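Trehalose-6-phosphate phosphatase (Cryptococcus neoformans, PDB 5DX9) is a trehalose-phosphatase of the HAD clan, a magnesium-containing protein built on a largely parallel beta sheet flanked by helices. Local coordinates at residues R196-F208 with L258-V270. Residues are numbered along the deposited sequence; the frame is centred on the assembly and turned at random.
Sequences RLMYENPDVDLIF and LPDVELTIRSKGV
Thr-264 grips the carbonyl oxygen of Pro-202 twice, where the chain leaves helix 190-200 for strand 206-211 of the HAD-type, Rossmann-like core sheet. Its hydroxyl OG1 lies 2.8 Å from Pro-202 O, in the carbonyl plane on a lone pair, whereas its backbone N, 2.9 Å from the same oxygen, donates along a bent N-H path of 135°. OG1 stands beside its own backbone N (chi1 -61°), which lets both donors converge on one acceptor in the type I turn from Asn-201 to Val-204.

On the helix side of this turn, Leu-263 extends CD2 to within 3.7 Å of Met-198 O. Farther out, the Tyr-199 ring passes obliquely by Val-261, CD1 lying 4.1 Å from CG1; with CG anti to the backbone N, the phenol reaches Pro-259 O, which sits at the ring edge in its plane and accepts from OH at 2.7 Å.

On the sheet side, the side chains of Ile-265 and Ile-207 cross at about a right angle, Ile-207 CD1 lying 3.9 Å from Ile-265 CG1. Strands 206-211 and 270-275 begin to pair in parallel here, with Ile-207 and Val-270 side chains on one face. The carboxylate of Asp-205 is held by the backbone N atoms of Asn-19 (to OD2) and Lys-20 (to OD1); Arg-266, meanwhile, spans the carbonyls of Leu-263 and Ile-265 with NH1. Ile-207 N closes the junction on Gly-269 O, 2.9 Å away, with an N-H...O angle of 162°.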
# COMPACT_ATOMS: atom_id res chain seq x y z
N ARG A 196 -11.00 -4.02 1.62
CA ARG A 196 -11.28 -4.71 2.87
C ARG A 196 -11.47 -3.70 4.00
O ARG A 196 -12.42 -3.81 4.78
CB ARG A 196 -10.14 -5.67 3.21
CG ARG A 196 -10.20 -6.21 4.64
CD ARG A 196 -8.84 -6.67 5.10
NE ARG A 196 -8.84 -7.07 6.51
CZ ARG A 196 -8.95 -8.33 6.91
NH1 ARG A 196 -9.05 -9.31 6.03
NH2 ARG A 196 -8.95 -8.61 8.21
N LEU A 197 -10.57 -2.73 4.07
CA LEU A 197 -10.64 -1.71 5.11
C LEU A 197 -11.88 -0.83 4.99
O LEU A 197 -12.48 -0.45 5.99
CB LEU A 197 -9.38 -0.83 5.09
CG LEU A 197 -8.07 -1.57 5.38
CD1 LEU A 197 -6.98 -0.58 5.72
CD2 LEU A 197 -8.27 -2.57 6.50
N MSE A 198 -12.27 -0.50 3.76
CA MSE A 198 -13.49 0.28 3.55
C MSE A 198 -14.73 -0.51 3.96
O MSE A 198 -15.64 0.03 4.58
CB MSE A 198 -13.60 0.74 2.09
CG MSE A 198 -12.75 1.96 1.76
SE MSE A 198 -12.91 2.59 -0.09
CE MSE A 198 -12.34 0.97 -1.03
N TYR A 199 -14.75 -1.80 3.62
CA TYR A 199 -15.86 -2.65 4.00
C TYR A 199 -15.97 -2.76 5.52
O TYR A 199 -17.07 -2.78 6.07
CB TYR A 199 -15.72 -4.05 3.38
CG TYR A 199 -16.85 -4.98 3.76
CD1 TYR A 199 -18.01 -5.04 3.01
CD2 TYR A 199 -16.75 -5.80 4.88
CE1 TYR A 199 -19.05 -5.88 3.36
CE2 TYR A 199 -17.79 -6.65 5.24
CZ TYR A 199 -18.93 -6.69 4.47
OH TYR A 199 -19.96 -7.53 4.81
N GLU A 200 -14.83 -2.83 6.19
CA GLU A 200 -14.79 -2.93 7.64
C GLU A 200 -15.28 -1.65 8.32
O GLU A 200 -15.82 -1.70 9.42
CB GLU A 200 -13.38 -3.24 8.13
CG GLU A 200 -12.87 -4.62 7.81
CD GLU A 200 -11.47 -4.85 8.36
OE1 GLU A 200 -10.82 -5.83 7.96
OE2 GLU A 200 -11.03 -4.03 9.20
N ASN A 201 -15.08 -0.52 7.66
CA ASN A 201 -15.36 0.78 8.27
C ASN A 201 -16.27 1.65 7.42
O ASN A 201 -15.84 2.66 6.87
CB ASN A 201 -14.05 1.52 8.54
CG ASN A 201 -13.11 0.71 9.40
OD1 ASN A 201 -12.34 -0.11 8.90
ND2 ASN A 201 -13.15 0.94 10.71
N PRO A 202 -17.55 1.25 7.33
CA PRO A 202 -18.56 1.91 6.50
C PRO A 202 -18.91 3.31 6.99
O PRO A 202 -19.64 4.03 6.31
CB PRO A 202 -19.78 0.98 6.61
CG PRO A 202 -19.25 -0.30 7.17
CD PRO A 202 -18.09 0.08 8.03
N ASP A 203 -18.41 3.68 8.16
CA ASP A 203 -18.72 4.98 8.74
C ASP A 203 -17.65 6.02 8.45
O ASP A 203 -17.73 7.16 8.89
CB ASP A 203 -18.93 4.85 10.25
CG ASP A 203 -17.74 4.21 10.95
OD1 ASP A 203 -17.50 4.55 12.13
OD2 ASP A 203 -17.05 3.38 10.32
N VAL A 204 -16.63 5.61 7.69
CA VAL A 204 -15.56 6.51 7.30
C VAL A 204 -16.09 7.63 6.41
O VAL A 204 -16.82 7.38 5.45
CB VAL A 204 -14.44 5.76 6.56
CG1 VAL A 204 -13.49 6.74 5.88
CG2 VAL A 204 -13.69 4.87 7.52
N ASP A 205 -15.73 8.87 6.73
CA ASP A 205 -16.17 10.02 5.94
C ASP A 205 -14.99 10.86 5.46
O ASP A 205 -15.17 11.90 4.83
CB ASP A 205 -17.15 10.89 6.75
CG ASP A 205 -16.59 11.31 8.09
OD1 ASP A 205 -15.58 10.71 8.52
OD2 ASP A 205 -17.15 12.24 8.71
N LEU A 206 -13.78 10.40 5.76
CA LEU A 206 -12.57 11.00 5.20
C LEU A 206 -11.54 9.92 4.97
O LEU A 206 -11.15 9.21 5.90
CB LEU A 206 -12.00 12.07 6.13
CG LEU A 206 -10.77 12.80 5.59
CD1 LEU A 206 -11.15 13.77 4.49
CD2 LEU A 206 -10.03 13.52 6.71
N ILE A 207 -11.09 9.78 3.72
CA ILE A 207 -10.05 8.81 3.40
C ILE A 207 -8.81 9.50 2.86
O ILE A 207 -8.88 10.28 1.91
CB ILE A 207 -10.53 7.77 2.37
CG1 ILE A 207 -11.66 6.92 2.96
CG2 ILE A 207 -9.37 6.87 1.95
CD1 ILE A 207 -12.16 5.85 2.01
N PHE A 208 -7.67 9.23 3.49
CA PHE A 208 -6.39 9.65 2.95
C PHE A 208 -5.57 8.42 2.59
O PHE A 208 -5.49 7.47 3.36
CB PHE A 208 -5.62 10.53 3.94
CG PHE A 208 -4.30 11.00 3.42
CD1 PHE A 208 -4.20 12.15 2.66
CD2 PHE A 208 -3.14 10.27 3.67
CE1 PHE A 208 -2.98 12.57 2.17
CE2 PHE A 208 -1.92 10.69 3.18
CZ PHE A 208 -1.84 11.85 2.43
N LEU A 258 -22.28 -12.56 5.39
CA LEU A 258 -21.84 -11.18 5.25
C LEU A 258 -22.76 -10.38 4.34
O LEU A 258 -22.99 -10.76 3.19
CB LEU A 258 -20.41 -11.11 4.73
CG LEU A 258 -19.30 -11.22 5.78
CD1 LEU A 258 -19.44 -12.49 6.60
CD2 LEU A 258 -17.92 -11.16 5.13
N PRO A 259 -23.30 -9.26 4.85
CA PRO A 259 -24.21 -8.38 4.12
C PRO A 259 -23.48 -7.34 3.28
O PRO A 259 -22.29 -7.10 3.49
CB PRO A 259 -24.99 -7.71 5.24
CG PRO A 259 -23.99 -7.58 6.34
CD PRO A 259 -23.11 -8.81 6.24
N ASP A 260 -24.20 -6.74 2.34
CA ASP A 260 -23.70 -5.57 1.63
C ASP A 260 -23.75 -4.39 2.59
O ASP A 260 -24.63 -4.31 3.44
CB ASP A 260 -24.52 -5.28 0.38
CG ASP A 260 -24.40 -6.37 -0.67
OD1 ASP A 260 -23.90 -7.47 -0.33
OD2 ASP A 260 -24.80 -6.14 -1.83
N VAL A 261 -22.80 -3.47 2.46
CA VAL A 261 -22.77 -2.32 3.35
C VAL A 261 -22.96 -1.01 2.60
O VAL A 261 -22.58 -0.88 1.43
CB VAL A 261 -21.44 -2.26 4.14
CG1 VAL A 261 -20.34 -1.68 3.27
CG2 VAL A 261 -21.62 -1.43 5.39
N GLU A 262 -23.57 -0.04 3.27
CA GLU A 262 -23.66 1.31 2.73
C GLU A 262 -22.50 2.15 3.22
O GLU A 262 -22.32 2.34 4.42
CB GLU A 262 -24.98 1.97 3.13
CG GLU A 262 -26.08 1.84 2.09
CD GLU A 262 -27.28 2.72 2.41
OE1 GLU A 262 -28.42 2.31 2.10
OE2 GLU A 262 -27.08 3.82 2.98
N LEU A 263 -21.69 2.66 2.28
CA LEU A 263 -20.54 3.47 2.64
C LEU A 263 -20.93 4.92 2.91
O LEU A 263 -21.79 5.47 2.22
CB LEU A 263 -19.48 3.41 1.53
CG LEU A 263 -18.90 2.04 1.22
CD1 LEU A 263 -17.79 2.15 0.18
CD2 LEU A 263 -18.39 1.37 2.49
N THR A 264 -20.30 5.52 3.90
CA THR A 264 -20.54 6.92 4.23
C THR A 264 -19.70 7.83 3.34
O THR A 264 -20.10 8.95 3.03
CB THR A 264 -20.21 7.21 5.71
OG1 THR A 264 -21.05 6.40 6.55
CG2 THR A 264 -20.43 8.68 6.03
N ILE A 265 -18.54 7.33 2.93
CA ILE A 265 -17.59 8.12 2.17
C ILE A 265 -18.15 8.61 0.84
O ILE A 265 -18.84 7.87 0.14
CB ILE A 265 -16.29 7.32 1.90
CG1 ILE A 265 -15.22 8.24 1.32
CG2 ILE A 265 -16.57 6.15 0.97
CD1 ILE A 265 -14.79 9.34 2.26
N ARG A 266 -17.86 9.86 0.51
CA ARG A 266 -18.15 10.42 -0.81
C ARG A 266 -16.85 10.95 -1.42
O ARG A 266 -15.91 11.29 -0.70
CB ARG A 266 -19.20 11.53 -0.73
CG ARG A 266 -20.61 11.02 -0.45
CD ARG A 266 -21.04 10.02 -1.51
NE ARG A 266 -22.37 9.46 -1.25
CZ ARG A 266 -22.62 8.49 -0.38
NH1 ARG A 266 -21.63 7.97 0.34
NH2 ARG A 266 -23.86 8.05 -0.21
N SER A 267 -16.81 11.03 -2.75
CA SER A 267 -15.58 11.33 -3.49
C SER A 267 -14.86 12.56 -2.97
O SER A 267 -13.63 12.61 -2.94
CB SER A 267 -15.89 11.52 -4.98
OG SER A 267 -16.37 12.82 -5.24
N LYS A 268 -15.63 13.55 -2.54
CA LYS A 268 -15.08 14.79 -2.02
C LYS A 268 -14.29 14.54 -0.73
O LYS A 268 -13.43 15.33 -0.35
CB LYS A 268 -16.20 15.81 -1.79
CG LYS A 268 -15.82 17.26 -1.99
CD LYS A 268 -17.06 18.13 -1.96
CE LYS A 268 -16.72 19.61 -1.90
NZ LYS A 268 -17.95 20.44 -1.72
N GLY A 269 -14.60 13.43 -0.07
CA GLY A 269 -13.92 13.05 1.15
C GLY A 269 -12.68 12.19 0.96
O GLY A 269 -11.99 11.87 1.93
N VAL A 270 -12.39 11.82 -0.28
CA VAL A 270 -11.25 10.95 -0.57
C VAL A 270 -10.06 11.76 -1.06
O VAL A 270 -10.14 12.45 -2.08
CB VAL A 270 -11.60 9.87 -1.63
CG1 VAL A 270 -10.37 9.01 -1.94
CG2 VAL A 270 -12.76 9.01 -1.16